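Local structure of beta-lactamase (Escherichia coli, 6PQ8) at residues A46-E51 and L191-Y196; A187-L192 and H264-V269. The protein probably hydrolyses beta-lactam antibiotics to substituted beta-amino acids, as a plasmid-borne class A beta-lactamase that confers antibiotic resistance. The protein carries 1 engineered substitution. All blocks are in the same frame, centred on the assembly; numbering follows the deposited sequence.

Interaction 1: residues A46-E51 and L191-Y196; sequences AVLGIE and LLKKFY. With J01 ((2R,3Z,5R)-3-(2-hydroxyethylidene)-7-oxo-4-oxa-1-azabicyclo[3.2.0]heptane-2-carboxylic acid), chain C.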
loop_
_atom_site.group_PDB
_atom_site.type_symbol
_atom_site.label_atom_id
_atom_site.label_comp_id
_atom_site.label_asym_id
_atom_site.label_seq_id
_atom_site.Cartn_x
_atom_site.Cartn_y
_atom_site.Cartn_z
ATOM N N ALA A 46 -10.120 4.037 -6.594
ATOM C CA ALA A 46 -11.223 3.223 -6.110
ATOM C C ALA A 46 -11.535 3.608 -4.673
ATOM O O ALA A 46 -10.627 3.883 -3.883
ATOM C CB ALA A 46 -10.914 1.725 -6.220
ATOM N N VAL A 47 -12.829 3.640 -4.352
ATOM C CA VAL A 47 -13.332 3.939 -3.016
ATOM C C VAL A 47 -14.360 2.881 -2.645
ATOM O O VAL A 47 -15.205 2.510 -3.470
ATOM C CB VAL A 47 -13.982 5.336 -2.928
ATOM C CG1 VAL A 47 -14.533 5.565 -1.525
ATOM C CG2 VAL A 47 -13.007 6.453 -3.346
ATOM N N LEU A 48 -14.303 2.407 -1.404
ATOM C CA LEU A 48 -15.291 1.467 -0.887
ATOM C C LEU A 48 -15.691 1.886 0.521
ATOM O O LEU A 48 -14.827 1.976 1.402
ATOM C CB LEU A 48 -14.734 0.052 -0.875
ATOM C CG LEU A 48 -15.672 -1.115 -1.098
ATOM C CD1 LEU A 48 -16.748 -0.731 -2.106
ATOM C CD2 LEU A 48 -14.874 -2.327 -1.558
ATOM N N GLY A 49 -16.982 2.148 0.731
ATOM C CA GLY A 49 -17.470 2.372 2.086
ATOM C C GLY A 49 -17.263 1.141 2.954
ATOM O O GLY A 49 -17.354 0.005 2.484
ATOM N N ILE A 50 -16.968 1.349 4.212
ATOM C CA ILE A 50 -16.758 0.249 5.100
ATOM C C ILE A 50 -18.052 -0.269 5.682
ATOM O O ILE A 50 -18.343 -1.419 5.555
ATOM C CB ILE A 50 -15.778 0.604 6.210
ATOM C CG1 ILE A 50 -14.413 0.826 5.613
ATOM C CG2 ILE A 50 -15.694 -0.493 7.241
ATOM C CD1 ILE A 50 -13.878 -0.382 4.929
ATOM N N GLU A 51 -18.817 0.591 6.310
ATOM C CA GLU A 51 -20.040 0.153 6.915
ATOM C C GLU A 51 -21.306 0.476 6.137
ATOM O O GLU A 51 -22.302 -0.146 6.317
ATOM C CB GLU A 51 -20.092 0.461 8.411
ATOM C CG GLU A 51 -19.654 1.809 8.903
ATOM C CD GLU A 51 -18.167 2.067 8.851
ATOM O OE1 GLU A 51 -17.389 1.546 9.635
ATOM O OE2 GLU A 51 -17.789 2.872 8.045
ATOM N N LEU A 191 -9.598 -5.597 -0.902
ATOM C CA LEU A 191 -8.723 -6.229 0.075
ATOM C C LEU A 191 -8.613 -5.394 1.353
ATOM O O LEU A 191 -8.622 -5.948 2.458
ATOM C CB LEU A 191 -7.349 -6.479 -0.544
ATOM C CG LEU A 191 -6.355 -7.097 0.435
ATOM C CD1 LEU A 191 -6.711 -8.570 0.736
ATOM C CD2 LEU A 191 -4.950 -6.963 -0.093
ATOM N N LEU A 192 -8.515 -4.065 1.226
ATOM C CA LEU A 192 -8.491 -3.206 2.411
ATOM C C LEU A 192 -9.759 -3.370 3.247
ATOM O O LEU A 192 -9.698 -3.375 4.480
ATOM C CB LEU A 192 -8.319 -1.734 2.011
ATOM C CG LEU A 192 -6.928 -1.227 1.620
ATOM C CD1 LEU A 192 -7.044 0.100 0.849
ATOM C CD2 LEU A 192 -5.976 -1.080 2.820
ATOM N N LYS A 193 -10.921 -3.491 2.594
ATOM C CA LYS A 193 -12.172 -3.631 3.335
ATOM C C LYS A 193 -12.250 -4.969 4.070
ATOM O O LYS A 193 -12.679 -5.015 5.230
ATOM C CB LYS A 193 -13.367 -3.474 2.395
ATOM C CG LYS A 193 -14.708 -3.644 3.090
ATOM C CD LYS A 193 -15.850 -3.180 2.200
ATOM C CE LYS A 193 -17.183 -3.296 2.907
ATOM N NZ LYS A 193 -18.256 -2.728 2.054
ATOM N N LYS A 194 -11.871 -6.070 3.404
ATOM C CA LYS A 194 -11.819 -7.371 4.072
ATOM C C LYS A 194 -10.923 -7.309 5.304
ATOM O O LYS A 194 -11.293 -7.791 6.382
ATOM C CB LYS A 194 -11.308 -8.449 3.111
ATOM C CG LYS A 194 -12.353 -9.016 2.171
ATOM C CD LYS A 194 -11.739 -10.096 1.258
ATOM C CE LYS A 194 -12.805 -11.039 0.709
ATOM N NZ LYS A 194 -13.852 -10.274 -0.010
ATOM N N PHE A 195 -9.727 -6.723 5.145
ATOM C CA PHE A 195 -8.829 -6.502 6.272
ATOM C C PHE A 195 -9.502 -5.670 7.352
ATOM O O PHE A 195 -9.530 -6.062 8.524
ATOM C CB PHE A 195 -7.545 -5.811 5.803
ATOM C CG PHE A 195 -6.810 -5.085 6.905
ATOM C CD1 PHE A 195 -6.201 -5.797 7.941
ATOM C CD2 PHE A 195 -6.738 -3.692 6.914
ATOM C CE1 PHE A 195 -5.522 -5.133 8.968
ATOM C CE2 PHE A 195 -6.064 -3.018 7.929
ATOM C CZ PHE A 195 -5.452 -3.745 8.958
ATOM N N TYR A 196 -10.065 -4.521 6.970
ATOM C CA TYR A 196 -10.479 -3.554 7.980
ATOM C C TYR A 196 -11.653 -4.072 8.809
ATOM O O TYR A 196 -11.723 -3.827 10.020
ATOM C CB TYR A 196 -10.829 -2.213 7.342
ATOM C CG TYR A 196 -10.949 -1.161 8.404
ATOM C CD1 TYR A 196 -9.811 -0.667 9.039
ATOM C CD2 TYR A 196 -12.200 -0.714 8.843
ATOM C CE1 TYR A 196 -9.903 0.282 10.055
ATOM C CE2 TYR A 196 -12.306 0.241 9.873
ATOM C CZ TYR A 196 -11.147 0.733 10.467
ATOM O OH TYR A 196 -11.219 1.671 11.477
HETATM O O2 J01 C . -19.264 4.465 5.602
HETATM C C5 J01 C . -19.553 5.170 4.675
HETATM C C4 J01 C . -19.458 5.083 3.157
HETATM C C3 J01 C . -19.881 6.573 3.184
HETATM N N1 J01 C . -20.159 6.439 4.625
HETATM O O1 J01 C . -21.123 6.825 2.498
HETATM C C1 J01 C . -21.910 7.369 3.443
HETATM C C2 J01 C . -21.572 6.774 4.793
HETATM C C8 J01 C . -21.853 7.857 5.837
HETATM O O5 J01 C . -20.954 8.537 6.258
HETATM O O4 J01 C . -23.004 8.027 6.177
HETATM C C6 J01 C . -22.860 8.344 3.123
HETATM C C7 J01 C . -22.764 9.000 1.773
HETATM O O3 J01 C . -22.718 8.000 0.777
#
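Ile50 and Lys193 mark the closest backbone approach, CA to CA 6.3 Å, where the chain leaving strand 42-49 runs past the last turns of helix 185-196. Lys193 contributes more to the contact than any other residue. Its CG stands anti to the backbone N (chi1 178°) and the rest of the chain is extended, which lays the whole aliphatic stem out toward the end of the strand. There NZ donates to the backbone carbonyl of Gly49, with NZ to O at 2.9 Å and a C=O...N angle of 161°, so the ammonium arrives almost head-on. This bond ties the lysine to the main chain; a bound acetate, probably from the crystallisation liquor, lies about 4 Å from its side chain. The stem is flanked by apolar groups: Leu48 crosses it at about a right angle, CG to Lys193 CD 3.9 Å, while Ile50 runs alongside it in the opposite sense, CD1 to Lys193 CG 3.8 Å. The other branch of Ile50 serves the next turn of the helix, CG2 touching CD2 of Tyr196 at 3.9 Å, at the ring's edge and near its plane. The strand end and the loop after it meet the bound bicyclic J01, with C4 3.5 Å from Gly49 CA. Glu51 OE2 comes to 3.3 Å from J01 O2. The Tyr196 ring also meets that of His264, and Leu48 leans on Val189 one turn back along the helix. Strand 42-49 lies between strands 55-58 and 264-274 in the five-stranded sheet, with helix 185-196 packed on one face.

Interaction 2: residues A187-L192 and H264-V269; sequences ATVQLL and HFAIAV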
loop_
_atom_site.group_PDB
_atom_site.type_symbol
_atom_site.label_atom_id
_atom_site.label_comp_id
_atom_site.label_asym_id
_atom_site.label_seq_id
_atom_site.Cartn_x
_atom_site.Cartn_y
_atom_site.Cartn_z
ATOM N N ALA A 187 -9.435 -4.015 -6.773
ATOM C CA ALA A 187 -8.921 -5.126 -5.989
ATOM C C ALA A 187 -8.343 -4.639 -4.661
ATOM O O ALA A 187 -8.627 -5.211 -3.603
ATOM C CB ALA A 187 -7.878 -5.894 -6.807
ATOM N N THR A 188 -7.548 -3.563 -4.697
ATOM C CA THR A 188 -6.938 -3.043 -3.474
ATOM C C THR A 188 -8.001 -2.688 -2.446
ATOM O O THR A 188 -7.921 -3.076 -1.273
ATOM C CB THR A 188 -6.094 -1.806 -3.786
ATOM O OG1 THR A 188 -5.278 -2.048 -4.935
ATOM C CG2 THR A 188 -5.206 -1.455 -2.590
ATOM N N VAL A 189 -9.016 -1.955 -2.885
ATOM C CA VAL A 189 -10.033 -1.442 -1.988
ATOM C C VAL A 189 -10.902 -2.585 -1.438
ATOM O O VAL A 189 -11.299 -2.568 -0.260
ATOM C CB VAL A 189 -10.768 -0.341 -2.778
ATOM C CG1 VAL A 189 -12.203 -0.664 -3.088
ATOM C CG2 VAL A 189 -10.565 1.022 -2.131
ATOM N N GLN A 190 -11.135 -3.630 -2.240
ATOM C CA GLN A 190 -11.765 -4.846 -1.726
ATOM C C GLN A 190 -10.904 -5.499 -0.654
ATOM O O GLN A 190 -11.413 -5.931 0.389
ATOM C CB GLN A 190 -12.008 -5.842 -2.866
ATOM C CG GLN A 190 -13.004 -5.359 -3.892
ATOM C CD GLN A 190 -12.978 -6.174 -5.175
ATOM O OE1 GLN A 190 -12.517 -7.328 -5.195
ATOM N NE2 GLN A 190 -13.483 -5.576 -6.258
ATOM N N LEU A 191 -9.598 -5.597 -0.902
ATOM C CA LEU A 191 -8.723 -6.229 0.075
ATOM C C LEU A 191 -8.613 -5.394 1.353
ATOM O O LEU A 191 -8.622 -5.948 2.458
ATOM C CB LEU A 191 -7.349 -6.479 -0.544
ATOM C CG LEU A 191 -6.355 -7.097 0.435
ATOM C CD1 LEU A 191 -6.711 -8.570 0.736
ATOM C CD2 LEU A 191 -4.950 -6.963 -0.093
ATOM N N LEU A 192 -8.515 -4.065 1.226
ATOM C CA LEU A 192 -8.491 -3.206 2.411
ATOM C C LEU A 192 -9.759 -3.370 3.247
ATOM O O LEU A 192 -9.698 -3.375 4.480
ATOM C CB LEU A 192 -8.319 -1.734 2.011
ATOM C CG LEU A 192 -6.928 -1.227 1.620
ATOM C CD1 LEU A 192 -7.044 0.100 0.849
ATOM C CD2 LEU A 192 -5.976 -1.080 2.820
ATOM N N HIS A 264 -16.014 4.869 8.173
ATOM C CA HIS A 264 -14.760 4.723 7.447
ATOM C C HIS A 264 -15.013 4.432 5.970
ATOM O O HIS A 264 -16.081 3.955 5.585
ATOM C CB HIS A 264 -13.895 3.597 8.036
ATOM C CG HIS A 264 -13.669 3.722 9.508
ATOM N ND1 HIS A 264 -14.596 3.309 10.438
ATOM C CD2 HIS A 264 -12.630 4.228 10.213
ATOM C CE1 HIS A 264 -14.137 3.549 11.655
ATOM N NE2 HIS A 264 -12.949 4.109 11.547
ATOM N N PHE A 265 -13.993 4.718 5.143
ATOM C CA PHE A 265 -13.957 4.295 3.746
ATOM C C PHE A 265 -12.541 3.871 3.350
ATOM O O PHE A 265 -11.550 4.422 3.837
ATOM C CB PHE A 265 -14.494 5.393 2.793
ATOM C CG PHE A 265 -13.707 6.699 2.796
ATOM C CD1 PHE A 265 -13.974 7.692 3.733
ATOM C CD2 PHE A 265 -12.748 6.952 1.819
ATOM C CE1 PHE A 265 -13.279 8.904 3.721
ATOM C CE2 PHE A 265 -12.047 8.150 1.796
ATOM C CZ PHE A 265 -12.312 9.131 2.750
ATOM N N ALA A 266 -12.455 2.847 2.505
ATOM C CA ALA A 266 -11.199 2.442 1.891
ATOM C C ALA A 266 -11.034 3.161 0.555
ATOM O O ALA A 266 -11.992 3.311 -0.206
ATOM C CB ALA A 266 -11.160 0.927 1.689
ATOM N N ILE A 267 -9.821 3.641 0.288
ATOM C CA ILE A 267 -9.530 4.413 -0.915
ATOM C C ILE A 267 -8.137 4.029 -1.383
ATOM O O ILE A 267 -7.255 3.740 -0.564
ATOM C CB ILE A 267 -9.647 5.936 -0.662
ATOM C CG1 ILE A 267 -9.241 6.754 -1.889
ATOM C CG2 ILE A 267 -8.809 6.361 0.521
ATOM C CD1 ILE A 267 -9.648 8.230 -1.796
ATOM N N ALA A 268 -7.955 3.977 -2.704
ATOM C CA ALA A 268 -6.670 3.686 -3.328
ATOM C C ALA A 268 -6.525 4.580 -4.544
ATOM O O ALA A 268 -7.425 4.623 -5.386
ATOM C CB ALA A 268 -6.567 2.217 -3.741
ATOM N N VAL A 269 -5.410 5.303 -4.631
ATOM C CA VAL A 269 -5.112 6.163 -5.773
ATOM C C VAL A 269 -3.742 5.775 -6.320
ATOM O O VAL A 269 -2.758 5.739 -5.574
ATOM C CB VAL A 269 -5.150 7.658 -5.391
ATOM C CG1 VAL A 269 -4.940 8.558 -6.631
ATOM C CG2 VAL A 269 -6.461 7.988 -4.686
#
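Val189 pushes its CG2 methyl straight into the backbone of the strand. CG2 lies 3.3 Å from Ala266 O and 3.6 Å from Ile267 N, so the methyl sits over the peptide between these residues and also reaches Ala266 CB at 3.9 Å. Its first torsion, 114°, is far from a staggered value, which may reflect some strain in fitting the branch here. Ala266 CB in turn projects from the strand toward the helix and is caught between two residues a turn apart, with Leu192 CB at 3.9 Å as its second neighbour. Leu192 has CG anti to the carbonyl carbon, beside its backbone N (chi1 -78°), and its CD1 comes to rest 3.9 Å from Ile267 O. Farther along the strand, Ala268 CB meets both CB and CG2 of Thr188, each at 4.1 Å. Thr188 divides its work: the methyl faces the alanine, whereas OG1 is engaged in hydrogen bonds with Tyr270 OH and Thr183 OG1, which satisfies the buried hydroxyl. No hydrogen bond spans the two segments. Short side chains on the strand let the backbones come close, CA of Val189 to CA of Ala266 5.6 Å, with the axes 7.5 Å apart and their directions 149° from parallel. Phe265, Ile267 and Val269, the alternate residues, pack instead on helix 278-297 across the sheet. A central antiparallel sheet with helices on both faces is the alpha/beta domain of class A beta-lactamases; here the alanine row of one inner strand provides the seat for helix 185-196.

Interactions 1 and 2 use overlapping parts of helix 185-196, sharing Leu191 and Leu192, against two adjacent strands of one sheet, their centres about 5 Å apart. The strands are joined directly: Leu48 N lies 2.8 Å from Ala266 O, and Glu51 OE2 lies 2.7 Å from His264 N, both probable hydrogen bonds. Val189 bridges the pair, its CG2 also 3.4 Å from Ala46 O. J01 lies beside the Gly49-Glu51 turn, touches His264 and is hydrogen-bonded to Asn261, with Ala266's side chain about 9 Å from it. Strand 42-49 is three places across the sheet from strand 233-239, which in class A enzymes borders the active site, so J01 here probably occupies a secondary site.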